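Chloromuconate cycloisomerase (Rhodococcus opacus, PDB 4M0X) belongs to the enolase superfamily, pairing an N-terminal capping domain with a modified TIM-type barrel that holds a manganese ion in this structure. Local coordinates at residues A[6-11]-A[68-73]; A[22-27]-A[198-203]; A[135-140]-A[341-346]; A[144-149]-A[180-185]; A[254-259]-A[282-287]. All coordinates share one frame; numbering follows the deposited sequence.

How the contacts relate
From the N terminus, contact 1 closes a loop within the capping domain, packing helix 63-74 on strand 5-17. Contact 2 crosses it along the chain: residues 22-27, the turn between strands 20-22 and 27-40 of the capping domain, meet 198-203, beside the manganese site of the barrel. Contact 3 crosses contact 2 in turn and spans most of the barrel sequence, joining strand 134-141 to the loop before strand 347-349. Its span encloses contacts 4 and 5, each between two neighbouring helices of the barrel wall; contact 4 also lies within the span of contact 2. Contacts 1 and 3 sit on opposite sides of the chain's centre, their own centres about 33 Å apart.

Contact 1 of 5, residues A[6-11]-A[68-73]; sequences TEMSAT and TIIDQY
Met8 and Ala10 reach from strand 5-17 to Ile70 and Asp71 of helix 63-74, a helix-on-sheet packing in the N-terminal capping domain of the enolase superfamily. The innermost contact is apolar. Ile70 CG2 is the methyl that touches, lying 3.9 Å from Ala10 CB and 4.1 Å from Met8 CE. Met8 gets there by running straight out from the strand, with CG anti to the backbone N (chi1 171°), and bending only at chi3, so that its terminal methyl carries the contact and its chain crosses Ile70 at about a right angle. Ala10 CB also has Asp71 OD1 3.9 Å away; the CB of Asp71 points past the strand, but its carboxylate bends back toward it, with CG beside the backbone N (chi1 -76°).

Alternation along the strand decides which side chains face the helix: Met8 and Ala10 direct their CB atoms to it, whereas those of Ser9 and Thr11 point away. The axes of the two short segments approach to 8.4 Å and run roughly antiparallel, at 153°. Behind this layer, Val36 of strand 27-40 and Ile107 of helix 101-118 each touch both Met8 and Ile70, which places the pair in a continuous core. Thr6 and Glu7 form a classic beta bulge opposite Arg39.

Lys67 ties the polar margin together, bridging to Asp71 OD2 by a salt bridge and to Ala10 O by a hydrogen bond. Two residues after Asp71, Tyr73 OH hydrogen-bonds Glu64 of the second subunit. A water completes the margin, accepting a hydrogen bond from Ala10 N at 2.9 Å.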
# COMPACT_ATOMS: atom_id res chain seq x y z
N THR A 6 -48.05 -19.46 13.40
CA THR A 6 -49.12 -20.38 13.00
C THR A 6 -49.37 -20.34 11.48
O THR A 6 -49.45 -21.38 10.82
CB THR A 6 -50.38 -20.02 13.81
OG1 THR A 6 -50.34 -20.76 15.02
CG2 THR A 6 -51.67 -20.36 13.11
N GLU A 7 -49.51 -19.13 10.95
CA GLU A 7 -49.62 -18.94 9.54
C GLU A 7 -48.67 -17.82 9.09
O GLU A 7 -48.19 -17.02 9.90
CB GLU A 7 -51.05 -18.59 9.17
CG GLU A 7 -52.08 -19.62 9.59
CD GLU A 7 -53.42 -18.98 9.88
OE1 GLU A 7 -54.03 -19.31 10.93
OE2 GLU A 7 -53.83 -18.12 9.05
N MET A 8 -48.38 -17.82 7.79
CA MET A 8 -47.71 -16.72 7.13
C MET A 8 -48.16 -16.76 5.69
O MET A 8 -47.93 -17.75 5.00
CB MET A 8 -46.19 -16.85 7.23
CG MET A 8 -45.45 -15.83 6.38
SD MET A 8 -43.66 -15.91 6.55
CE MET A 8 -43.25 -17.51 5.84
N SER A 9 -48.81 -15.69 5.25
CA SER A 9 -49.22 -15.52 3.86
C SER A 9 -48.42 -14.40 3.17
O SER A 9 -48.00 -13.42 3.82
CB SER A 9 -50.70 -15.19 3.80
OG SER A 9 -50.90 -13.89 4.32
N ALA A 10 -48.22 -14.55 1.87
CA ALA A 10 -47.53 -13.55 1.05
C ALA A 10 -48.36 -13.21 -0.20
O ALA A 10 -48.46 -14.02 -1.15
CB ALA A 10 -46.14 -14.06 0.68
N THR A 11 -48.96 -12.03 -0.20
CA THR A 11 -49.93 -11.62 -1.21
C THR A 11 -49.42 -10.42 -2.01
O THR A 11 -49.09 -9.36 -1.43
CB THR A 11 -51.21 -11.08 -0.55
OG1 THR A 11 -51.78 -12.07 0.32
CG2 THR A 11 -52.21 -10.64 -1.61
N THR A 68 -42.85 -16.57 -4.16
CA THR A 68 -42.46 -17.96 -4.23
C THR A 68 -41.39 -18.35 -3.24
O THR A 68 -41.48 -19.40 -2.63
CB THR A 68 -42.03 -18.31 -5.65
OG1 THR A 68 -43.12 -18.02 -6.50
CG2 THR A 68 -41.71 -19.80 -5.77
N ILE A 69 -40.38 -17.48 -3.06
CA ILE A 69 -39.25 -17.76 -2.15
C ILE A 69 -39.76 -17.78 -0.73
O ILE A 69 -39.40 -18.65 0.07
CB ILE A 69 -38.13 -16.71 -2.31
CG1 ILE A 69 -37.32 -16.97 -3.58
CG2 ILE A 69 -37.20 -16.70 -1.12
CD1 ILE A 69 -36.59 -18.30 -3.59
N ILE A 70 -40.64 -16.83 -0.45
CA ILE A 70 -41.28 -16.78 0.85
C ILE A 70 -42.13 -18.04 1.08
O ILE A 70 -41.87 -18.80 2.02
CB ILE A 70 -42.07 -15.49 1.04
CG1 ILE A 70 -41.09 -14.31 1.17
CG2 ILE A 70 -42.94 -15.56 2.27
CD1 ILE A 70 -41.71 -12.93 1.02
N ASP A 71 -43.12 -18.28 0.20
CA ASP A 71 -44.05 -19.42 0.35
C ASP A 71 -43.28 -20.71 0.41
O ASP A 71 -43.50 -21.47 1.32
CB ASP A 71 -45.12 -19.51 -0.75
CG ASP A 71 -46.23 -18.50 -0.58
OD1 ASP A 71 -46.38 -17.92 0.51
OD2 ASP A 71 -46.95 -18.24 -1.56
N GLN A 72 -42.35 -20.93 -0.52
CA GLN A 72 -41.78 -22.26 -0.65
C GLN A 72 -40.52 -22.51 0.15
O GLN A 72 -40.40 -23.58 0.78
CB GLN A 72 -41.57 -22.63 -2.11
CG GLN A 72 -40.99 -24.02 -2.32
CD GLN A 72 -40.85 -24.39 -3.79
OE1 GLN A 72 -41.41 -23.71 -4.68
NE2 GLN A 72 -40.11 -25.47 -4.06
N TYR A 73 -39.57 -21.56 0.13
CA TYR A 73 -38.25 -21.84 0.73
C TYR A 73 -37.98 -21.18 2.06
O TYR A 73 -37.14 -21.66 2.83
CB TYR A 73 -37.10 -21.55 -0.22
CG TYR A 73 -37.13 -22.37 -1.47
CD1 TYR A 73 -36.49 -23.60 -1.54
CD2 TYR A 73 -37.80 -21.90 -2.60
CE1 TYR A 73 -36.51 -24.36 -2.69
CE2 TYR A 73 -37.84 -22.65 -3.76
CZ TYR A 73 -37.19 -23.87 -3.80
OH TYR A 73 -37.22 -24.57 -4.97
O HOH W 1 -48.76 -17.07 0.53

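Contact 2 of 5, residues A[22-27]-A[198-203]; sequences KFAATT and NGRWSE
Asn198 is the first residue to meet the loop 22-27, its CB lying 4.0 Å from Ala24 CB. Its side-chain amide turns to the same alanine, with ND2 4.1 Å from Ala24 CB, and ND2 also makes a weak hydrogen bond to Met168 O. The Asn198 side chain comes within about 4 Å of the manganese ion held by Asp196, Glu222 and Asp247, and its backbone N bonds Asp196 OD1, so this residue links the capping loop to the metal site.

Past Gly199, whose backbone pairs with Gln223, Arg200 comes alongside Ala24 with its aliphatic part: CG is 3.6 Å and CD 3.7 Å from Ala24 CB. Bends at chi2 and chi3 then swing the guanidinium over to Ala25, whose CB sits at the edge of that flat group, near its plane and 3.3 Å from NH1. Gly95 of the second subunit packs on both Ala25 and Arg200. Trp201 turns into the barrel wall, and Ser202 takes the N-cap position of helix 203-215.

No hydrogen bond joins the two segments; methyl and methylene groups supply most of the touching surface. Such a joint has little directional chemistry, so the capping loop could perhaps shift at the barrel mouth without breaking specific bonds between the segments, consistent with the flexible capping-domain loops known in this superfamily.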
# COMPACT_ATOMS: atom_id res chain seq x y z
N LYS A 22 -40.09 7.19 -13.50
CA LYS A 22 -39.08 6.69 -14.45
C LYS A 22 -37.68 6.62 -13.82
O LYS A 22 -37.10 7.65 -13.46
CB LYS A 22 -39.07 7.52 -15.74
N PHE A 23 -37.18 5.39 -13.68
CA PHE A 23 -35.82 5.10 -13.22
C PHE A 23 -34.93 4.86 -14.44
O PHE A 23 -35.35 5.11 -15.57
CB PHE A 23 -35.79 3.85 -12.33
CG PHE A 23 -36.62 3.95 -11.07
CD1 PHE A 23 -36.07 4.48 -9.91
CD2 PHE A 23 -37.94 3.50 -11.05
CE1 PHE A 23 -36.83 4.57 -8.75
CE2 PHE A 23 -38.70 3.59 -9.89
CZ PHE A 23 -38.15 4.13 -8.74
N ALA A 24 -33.73 4.34 -14.21
CA ALA A 24 -32.81 3.99 -15.30
C ALA A 24 -33.31 2.90 -16.27
O ALA A 24 -33.22 3.07 -17.49
CB ALA A 24 -31.43 3.64 -14.76
N ALA A 25 -33.87 1.80 -15.73
CA ALA A 25 -34.25 0.63 -16.57
C ALA A 25 -35.76 0.32 -16.74
O ALA A 25 -36.11 -0.63 -17.45
CB ALA A 25 -33.48 -0.61 -16.14
N THR A 26 -36.62 1.11 -16.09
CA THR A 26 -38.09 1.14 -16.35
C THR A 26 -38.69 2.52 -15.97
O THR A 26 -38.00 3.36 -15.38
CB THR A 26 -38.90 0.03 -15.60
OG1 THR A 26 -38.50 -0.05 -14.22
CG2 THR A 26 -38.76 -1.35 -16.26
N THR A 27 -39.95 2.75 -16.34
CA THR A 27 -40.80 3.75 -15.65
C THR A 27 -41.86 3.01 -14.79
O THR A 27 -42.45 2.02 -15.26
CB THR A 27 -41.50 4.71 -16.63
N ASN A 198 -28.06 5.67 -10.74
CA ASN A 198 -28.33 4.26 -10.56
C ASN A 198 -27.20 3.40 -11.08
O ASN A 198 -27.42 2.31 -11.61
CB ASN A 198 -29.66 3.88 -11.22
CG ASN A 198 -30.86 4.43 -10.45
OD1 ASN A 198 -31.15 3.97 -9.35
ND2 ASN A 198 -31.56 5.43 -11.02
N GLY A 199 -25.98 3.91 -10.93
CA GLY A 199 -24.77 3.19 -11.30
C GLY A 199 -24.61 2.94 -12.79
O GLY A 199 -23.85 2.07 -13.18
N ARG A 200 -25.32 3.71 -13.61
CA ARG A 200 -25.39 3.47 -15.06
C ARG A 200 -24.37 4.32 -15.83
O ARG A 200 -24.25 4.17 -17.05
CB ARG A 200 -26.80 3.75 -15.60
CG ARG A 200 -27.89 2.89 -15.01
CD ARG A 200 -28.40 1.84 -16.00
NE ARG A 200 -28.04 0.46 -15.61
CZ ARG A 200 -28.91 -0.54 -15.51
NH1 ARG A 200 -30.20 -0.35 -15.78
NH2 ARG A 200 -28.49 -1.75 -15.16
N TRP A 201 -23.65 5.19 -15.14
CA TRP A 201 -22.69 6.04 -15.80
C TRP A 201 -21.32 5.39 -15.87
O TRP A 201 -20.93 4.66 -14.97
CB TRP A 201 -22.60 7.35 -15.06
CG TRP A 201 -23.62 8.32 -15.51
CD1 TRP A 201 -24.71 8.07 -16.29
CD2 TRP A 201 -23.67 9.71 -15.18
NE1 TRP A 201 -25.43 9.22 -16.48
CE2 TRP A 201 -24.81 10.24 -15.81
CE3 TRP A 201 -22.86 10.56 -14.42
CZ2 TRP A 201 -25.15 11.60 -15.72
CZ3 TRP A 201 -23.20 11.91 -14.33
CH2 TRP A 201 -24.34 12.41 -14.98
N SER A 202 -20.57 5.67 -16.92
CA SER A 202 -19.22 5.16 -16.96
C SER A 202 -18.31 6.04 -16.14
O SER A 202 -18.60 7.25 -15.91
CB SER A 202 -18.69 5.08 -18.40
OG SER A 202 -18.40 6.37 -18.93
N GLU A 203 -17.20 5.47 -15.73
CA GLU A 203 -16.18 6.28 -15.10
C GLU A 203 -15.86 7.57 -15.88
O GLU A 203 -15.79 8.64 -15.27
CB GLU A 203 -14.93 5.46 -14.93
CG GLU A 203 -14.40 5.57 -13.54
CD GLU A 203 -13.22 4.66 -13.32
OE1 GLU A 203 -13.27 3.47 -13.77
OE2 GLU A 203 -12.25 5.16 -12.67

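Contact 3 of 5, residues A[135-140]-A[341-346]; sequences IPITWA and LKYDRG
Ile137 serves both kinds of interaction in this contact, through its backbone N and through its side chain. The polar one is a single hydrogen bond, Ile137 N to Gly346 O at 3.3 Å. The N-H points almost exactly at the oxygen (177°), but the oxygen receives it at a bend, with a C=O...N angle of 138° and the donor tilted out of the carbonyl plane. Gly346 adopts a positive phi, a backbone shape common for glycine, as the chain turns into strand 347-349. The same carbonyl oxygen lies 3.9 Å from Pro136 CA, so the oxygen is met by two successive residues, Pro136 and Ile137.

The apolar interaction joins Ile137 to Tyr343. Ile137 CG1 sits at the edge of the ring, near its plane, 4.1 Å from both CD2 and CE2 of Tyr343, and the two side chains cross at about a right angle. CG1 lies anti to the carbonyl carbon (chi1 -62°), which directs this branch to the ring. Two hydrogen bonds fix the far end of the tyrosine, from its OH to Leu326 O and with Gly330 N.

Further along, Thr138 pairs by backbone with Cys324 of strand 323-324, and Trp139 with strand 163-167. Strand 134-141, the first of the parallel strands, thus pairs with the second and the last, which closes the barrel, while Ile135 pairs with antiparallel strand 347-349, as expected for the modified TIM barrel of the enolase superfamily.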
# COMPACT_ATOMS: atom_id res chain seq x y z
N ILE A 135 -38.77 13.96 10.43
CA ILE A 135 -37.63 14.01 9.50
C ILE A 135 -37.91 14.89 8.27
O ILE A 135 -38.97 14.78 7.67
CB ILE A 135 -37.23 12.62 9.01
CG1 ILE A 135 -37.57 11.55 10.05
CG2 ILE A 135 -35.75 12.65 8.65
CD1 ILE A 135 -37.16 10.15 9.67
N PRO A 136 -36.97 15.77 7.89
CA PRO A 136 -37.28 16.51 6.66
C PRO A 136 -37.14 15.56 5.46
O PRO A 136 -36.23 14.72 5.43
CB PRO A 136 -36.21 17.62 6.61
CG PRO A 136 -35.55 17.61 7.97
CD PRO A 136 -35.67 16.18 8.47
N ILE A 137 -38.05 15.67 4.51
CA ILE A 137 -38.08 14.78 3.36
C ILE A 137 -37.33 15.35 2.13
O ILE A 137 -37.40 16.56 1.85
CB ILE A 137 -39.53 14.41 3.07
CG1 ILE A 137 -40.10 13.68 4.27
CG2 ILE A 137 -39.65 13.48 1.88
CD1 ILE A 137 -39.41 12.37 4.59
N THR A 138 -36.56 14.51 1.45
CA THR A 138 -35.91 14.91 0.21
C THR A 138 -36.82 14.47 -0.93
O THR A 138 -37.11 13.27 -1.06
CB THR A 138 -34.52 14.28 0.05
OG1 THR A 138 -33.60 14.96 0.89
CG2 THR A 138 -34.03 14.39 -1.36
N TRP A 139 -37.28 15.45 -1.72
CA TRP A 139 -38.17 15.18 -2.83
C TRP A 139 -37.41 14.71 -4.05
O TRP A 139 -36.53 15.41 -4.56
CB TRP A 139 -38.99 16.42 -3.22
CG TRP A 139 -40.00 16.05 -4.26
CD1 TRP A 139 -39.92 16.29 -5.59
CD2 TRP A 139 -41.19 15.28 -4.06
NE1 TRP A 139 -41.00 15.74 -6.24
CE2 TRP A 139 -41.80 15.11 -5.32
CE3 TRP A 139 -41.81 14.71 -2.93
CZ2 TRP A 139 -43.01 14.43 -5.49
CZ3 TRP A 139 -43.02 14.02 -3.09
CH2 TRP A 139 -43.60 13.90 -4.36
N ALA A 140 -37.76 13.53 -4.54
CA ALA A 140 -37.10 13.00 -5.72
C ALA A 140 -37.94 13.17 -6.98
O ALA A 140 -38.95 12.47 -7.18
CB ALA A 140 -36.63 11.56 -5.52
N LEU A 341 -48.48 7.19 6.07
CA LEU A 341 -47.56 8.09 6.74
C LEU A 341 -48.07 9.52 6.65
O LEU A 341 -48.63 9.94 5.62
CB LEU A 341 -46.15 7.97 6.14
CG LEU A 341 -45.41 6.61 6.15
CD1 LEU A 341 -44.07 6.75 5.45
CD2 LEU A 341 -45.23 6.03 7.55
N LYS A 342 -47.91 10.29 7.73
CA LYS A 342 -48.39 11.65 7.70
C LYS A 342 -47.24 12.60 7.36
O LYS A 342 -46.16 12.50 7.92
CB LYS A 342 -49.12 11.97 9.01
CG LYS A 342 -49.71 13.38 9.20
CD LYS A 342 -50.83 13.80 8.25
CE LYS A 342 -51.35 15.18 8.66
NZ LYS A 342 -51.65 16.10 7.52
N TYR A 343 -47.45 13.49 6.39
CA TYR A 343 -46.46 14.53 6.09
C TYR A 343 -46.99 15.84 6.59
O TYR A 343 -48.19 15.96 6.88
CB TYR A 343 -46.12 14.60 4.59
CG TYR A 343 -45.56 13.29 4.04
CD1 TYR A 343 -46.40 12.26 3.66
CD2 TYR A 343 -44.18 13.08 3.97
CE1 TYR A 343 -45.91 11.06 3.20
CE2 TYR A 343 -43.67 11.90 3.49
CZ TYR A 343 -44.54 10.89 3.11
OH TYR A 343 -44.07 9.69 2.66
N ASP A 344 -46.08 16.80 6.76
CA ASP A 344 -46.41 18.16 7.17
C ASP A 344 -45.33 19.12 6.74
O ASP A 344 -44.18 18.98 7.18
CB ASP A 344 -46.56 18.27 8.69
CG ASP A 344 -47.05 19.65 9.13
OD1 ASP A 344 -47.85 20.26 8.38
OD2 ASP A 344 -46.65 20.13 10.21
N ARG A 345 -45.71 20.09 5.89
CA ARG A 345 -44.84 21.18 5.48
C ARG A 345 -43.51 20.61 5.01
O ARG A 345 -42.44 21.15 5.32
CB ARG A 345 -44.65 22.21 6.61
CG ARG A 345 -45.80 23.21 6.77
CD ARG A 345 -46.02 24.09 5.53
N GLY A 346 -43.60 19.49 4.30
CA GLY A 346 -42.42 18.80 3.80
C GLY A 346 -41.64 18.01 4.84
O GLY A 346 -40.41 17.96 4.78

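Contact 4 of 5, residues A[144-149]-A[180-185]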
# COMPACT_ATOMS: atom_id res chain seq x y z
N GLY A 144 -38.52 12.60 -15.86
CA GLY A 144 -39.33 13.32 -16.82
C GLY A 144 -38.61 14.51 -17.44
O GLY A 144 -37.42 14.75 -17.19
N SER A 145 -39.34 15.25 -18.25
CA SER A 145 -38.77 16.37 -18.95
C SER A 145 -38.43 17.50 -17.99
O SER A 145 -38.90 17.49 -16.86
CB SER A 145 -39.76 16.80 -20.00
OG SER A 145 -40.33 15.62 -20.54
N ALA A 146 -37.59 18.45 -18.41
CA ALA A 146 -37.19 19.58 -17.56
C ALA A 146 -38.31 20.62 -17.42
O ALA A 146 -38.25 21.51 -16.55
CB ALA A 146 -35.94 20.24 -18.10
N SER A 147 -39.31 20.49 -18.27
CA SER A 147 -40.46 21.38 -18.30
C SER A 147 -41.36 21.09 -17.09
O SER A 147 -41.57 21.94 -16.20
CB SER A 147 -41.21 21.14 -19.61
OG SER A 147 -42.30 22.01 -19.74
N ASP A 148 -41.86 19.84 -17.08
CA ASP A 148 -42.64 19.27 -15.99
C ASP A 148 -41.98 19.52 -14.65
O ASP A 148 -42.66 19.91 -13.70
CB ASP A 148 -42.77 17.74 -16.18
CG ASP A 148 -43.74 17.34 -17.31
OD1 ASP A 148 -44.17 18.21 -18.10
OD2 ASP A 148 -44.06 16.13 -17.39
N LEU A 149 -40.67 19.30 -14.57
CA LEU A 149 -39.96 19.37 -13.30
C LEU A 149 -39.82 20.79 -12.77
O LEU A 149 -39.88 20.98 -11.55
CB LEU A 149 -38.61 18.64 -13.34
CG LEU A 149 -38.52 17.18 -13.82
CD1 LEU A 149 -37.04 16.82 -13.91
CD2 LEU A 149 -39.26 16.16 -12.97
N VAL A 180 -30.90 18.20 -16.32
CA VAL A 180 -30.86 18.46 -14.88
C VAL A 180 -30.39 19.88 -14.60
O VAL A 180 -30.91 20.54 -13.70
CB VAL A 180 -30.03 17.40 -14.13
CG1 VAL A 180 -29.82 17.78 -12.68
CG2 VAL A 180 -30.76 16.08 -14.21
N LEU A 181 -29.42 20.35 -15.40
CA LEU A 181 -28.92 21.71 -15.24
C LEU A 181 -30.06 22.68 -15.46
O LEU A 181 -30.10 23.76 -14.85
CB LEU A 181 -27.76 22.01 -16.21
CG LEU A 181 -26.36 21.40 -15.99
CD1 LEU A 181 -25.56 21.49 -17.28
CD2 LEU A 181 -25.58 22.04 -14.86
N ASP A 182 -31.00 22.30 -16.32
CA ASP A 182 -32.16 23.13 -16.61
C ASP A 182 -32.95 23.38 -15.36
O ASP A 182 -33.19 24.52 -15.01
CB ASP A 182 -33.07 22.48 -17.65
CG ASP A 182 -32.79 22.96 -19.04
OD1 ASP A 182 -31.62 23.31 -19.34
OD2 ASP A 182 -33.74 22.97 -19.85
N VAL A 183 -33.33 22.30 -14.68
CA VAL A 183 -34.17 22.39 -13.49
C VAL A 183 -33.47 23.08 -12.33
O VAL A 183 -34.10 23.77 -11.55
CB VAL A 183 -34.63 21.01 -13.04
CG1 VAL A 183 -35.50 21.14 -11.81
CG2 VAL A 183 -35.38 20.31 -14.16
N LEU A 184 -32.16 22.89 -12.25
CA LEU A 184 -31.35 23.52 -11.23
C LEU A 184 -31.31 25.03 -11.35
O LEU A 184 -30.85 25.73 -10.44
CB LEU A 184 -29.92 22.97 -11.31
CG LEU A 184 -29.65 21.58 -10.77
CD1 LEU A 184 -28.54 20.93 -11.57
CD2 LEU A 184 -29.27 21.72 -9.31
N GLU A 185 -31.76 25.54 -12.49
CA GLU A 185 -31.77 26.99 -12.69
C GLU A 185 -32.81 27.63 -11.80
O GLU A 185 -32.52 28.66 -11.18
CB GLU A 185 -32.02 27.35 -14.14
CG GLU A 185 -30.77 27.15 -14.98
CD GLU A 185 -30.81 27.92 -16.27
OE1 GLU A 185 -31.87 27.90 -16.94
OE2 GLU A 185 -29.76 28.52 -16.62
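Two successive helices of the barrel wall meet here, Ala146 and Leu149 at the start of helix 146-159 facing Asp182 and Val183 toward the C-terminal part of helix 173-183. The backbones come closest at Ala146 and Val183, whose CA atoms are 5.8 Å apart, a spacing that the small alanine permits.

Val183 CG2 is the central atom. It lies 3.7 Å from Leu149 CB and 3.9 Å from Leu149 CD1, so the leucine lays its inner carbon and one terminal methyl against a single valine methyl, the two side chains crossing at about a right angle. It also stands 4.0 Å from Ala146 CB. The valine rotation accounts for this: CG1 is anti to the backbone N (chi1 180°), leaving CG2 anti to the carbonyl carbon and directed at the first helix.

Strand 163-167 runs between the two helices in the chain, making the sequence a helix-strand-helix portion of the TIM-type barrel, and its Phe166 touches Val183 from the sheet side. Arg179, one turn earlier on the second helix, packs on both Ala146 and Leu149 and gives a weak hydrogen bond to Gly144 O.

Beside this apolar cluster, Ala146 CB meets Asp182 CB at 3.7 Å, with Asp182 OD2 3.9 Å from the same methyl. The other carboxylate oxygen, OD1, is engaged in a salt bridge with Arg178, so the aspartate offers its methylene and one oxygen to the alanine while its charge is paired within its own helix. Ser145 stands at the N-cap position of helix 146-159, although its side chain makes no capping bond.

Contact 5 of 5, residues A[254-259]-A[282-287]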
# COMPACT_ATOMS: atom_id res chain seq x y z
N GLN A 254 -20.82 -6.56 5.13
CA GLN A 254 -19.46 -6.85 4.64
C GLN A 254 -19.04 -5.80 3.60
O GLN A 254 -17.88 -5.39 3.54
CB GLN A 254 -19.36 -8.28 4.06
CG GLN A 254 -19.42 -9.40 5.10
CD GLN A 254 -20.83 -9.90 5.46
OE1 GLN A 254 -21.76 -9.93 4.64
NE2 GLN A 254 -20.99 -10.34 6.70
N GLN A 255 -20.00 -5.39 2.76
CA GLN A 255 -19.76 -4.34 1.76
C GLN A 255 -19.50 -3.02 2.43
O GLN A 255 -18.60 -2.28 2.02
CB GLN A 255 -20.94 -4.25 0.81
CG GLN A 255 -21.21 -5.60 0.20
CD GLN A 255 -22.23 -5.60 -0.92
OE1 GLN A 255 -21.91 -5.97 -2.04
NE2 GLN A 255 -23.45 -5.19 -0.61
N ALA A 256 -20.28 -2.73 3.47
CA ALA A 256 -20.09 -1.58 4.31
C ALA A 256 -18.64 -1.48 4.73
O ALA A 256 -18.00 -0.45 4.53
CB ALA A 256 -20.97 -1.67 5.55
N ILE A 257 -18.11 -2.55 5.28
CA ILE A 257 -16.75 -2.56 5.74
C ILE A 257 -15.76 -2.37 4.60
O ILE A 257 -14.86 -1.52 4.70
CB ILE A 257 -16.48 -3.83 6.56
CG1 ILE A 257 -16.75 -3.49 8.04
CG2 ILE A 257 -15.07 -4.38 6.31
CD1 ILE A 257 -16.72 -4.68 8.98
N ALA A 258 -15.93 -3.14 3.53
CA ALA A 258 -15.03 -3.07 2.39
C ALA A 258 -14.92 -1.65 1.86
O ALA A 258 -13.79 -1.17 1.62
CB ALA A 258 -15.46 -4.01 1.30
N LEU A 259 -16.07 -0.97 1.71
CA LEU A 259 -16.09 0.41 1.21
C LEU A 259 -15.44 1.34 2.20
O LEU A 259 -14.51 2.07 1.85
CB LEU A 259 -17.51 0.91 0.97
CG LEU A 259 -18.40 0.25 -0.09
CD1 LEU A 259 -19.86 0.36 0.31
CD2 LEU A 259 -18.15 0.86 -1.46
N ARG A 282 -29.55 -1.45 10.54
CA ARG A 282 -28.86 -0.72 11.61
C ARG A 282 -27.37 -1.03 11.66
O ARG A 282 -26.57 -0.13 11.90
CB ARG A 282 -29.46 -0.90 13.02
CG ARG A 282 -30.05 0.37 13.60
CD ARG A 282 -29.30 1.08 14.73
NE ARG A 282 -28.06 1.76 14.36
CZ ARG A 282 -27.41 2.58 15.20
NH1 ARG A 282 -27.89 2.81 16.41
NH2 ARG A 282 -26.28 3.19 14.84
N GLU A 283 -27.01 -2.29 11.43
CA GLU A 283 -25.62 -2.67 11.53
C GLU A 283 -24.82 -1.89 10.50
O GLU A 283 -23.78 -1.34 10.83
CB GLU A 283 -25.42 -4.19 11.40
CG GLU A 283 -25.79 -4.96 12.68
CD GLU A 283 -25.70 -6.50 12.53
OE1 GLU A 283 -25.79 -7.25 13.56
OE2 GLU A 283 -25.53 -6.97 11.37
N ILE A 284 -25.33 -1.80 9.27
CA ILE A 284 -24.69 -0.98 8.22
C ILE A 284 -24.53 0.47 8.67
O ILE A 284 -23.49 1.10 8.46
CB ILE A 284 -25.43 -1.06 6.87
CG1 ILE A 284 -25.36 -2.48 6.31
CG2 ILE A 284 -24.86 -0.11 5.84
CD1 ILE A 284 -26.33 -2.73 5.18
N ALA A 285 -25.53 0.99 9.36
CA ALA A 285 -25.45 2.34 9.82
C ALA A 285 -24.43 2.43 10.96
O ALA A 285 -23.70 3.42 11.08
CB ALA A 285 -26.82 2.85 10.24
N ALA A 286 -24.37 1.38 11.78
CA ALA A 286 -23.40 1.35 12.87
C ALA A 286 -21.96 1.44 12.32
O ALA A 286 -21.10 2.10 12.92
CB ALA A 286 -23.58 0.09 13.70
N ILE A 287 -21.73 0.77 11.19
CA ILE A 287 -20.47 0.82 10.46
C ILE A 287 -20.20 2.21 9.89
O ILE A 287 -19.07 2.72 10.02
CB ILE A 287 -20.37 -0.28 9.37
CG1 ILE A 287 -20.10 -1.63 10.01
CG2 ILE A 287 -19.19 -0.02 8.42
CD1 ILE A 287 -20.89 -2.76 9.41
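Helix segments 254-259 and 282-287 run almost parallel, at 14° with 9.2 Å between their axes, and are nearest at Ala256 and Ile284, whose CA atoms are 6.1 Å apart. They belong to successive long helices on the outer wall of the TIM-type barrel, with strand 267-270 between them in sequence, which gives a helix-strand-helix unit whose helices share one direction.

Ala256 presents its methyl to two isoleucines one turn apart. Ile287 provides the greater part: its CG2 is 3.8 Å and its CD1 4.0 Å from Ala256 CB, so both ends of the branched side chain close on the methyl. With CG1 beside the backbone N (chi1 -76°), CG2 falls anti to that N, where it reaches over the alanine and comes 4.0 Å from the backbone carbon Ala256 C as well. Ile284 completes the grip more lightly, with CG2 4.2 Å from Ala256 CB. No hydrogen bond crosses between the segments, and the contact is mostly the packing of aliphatic side chains.

Phe268 of strand 267-270 touches both Ala256 and Ile284, so the helix pair sits directly on the barrel sheet; the Ile284 side chain is still about 14 Å from the manganese ion. Val253, at the beginning of the first helix, extends the packing onto Ile287. Outward, the layer reaches the assembly, where Ile257 packs on Ala290 of the fourth subunit. Within the pair, Ile257 CG1 lies 4.3 Å from Ile287 CG2, the same methyl that covers Ala256.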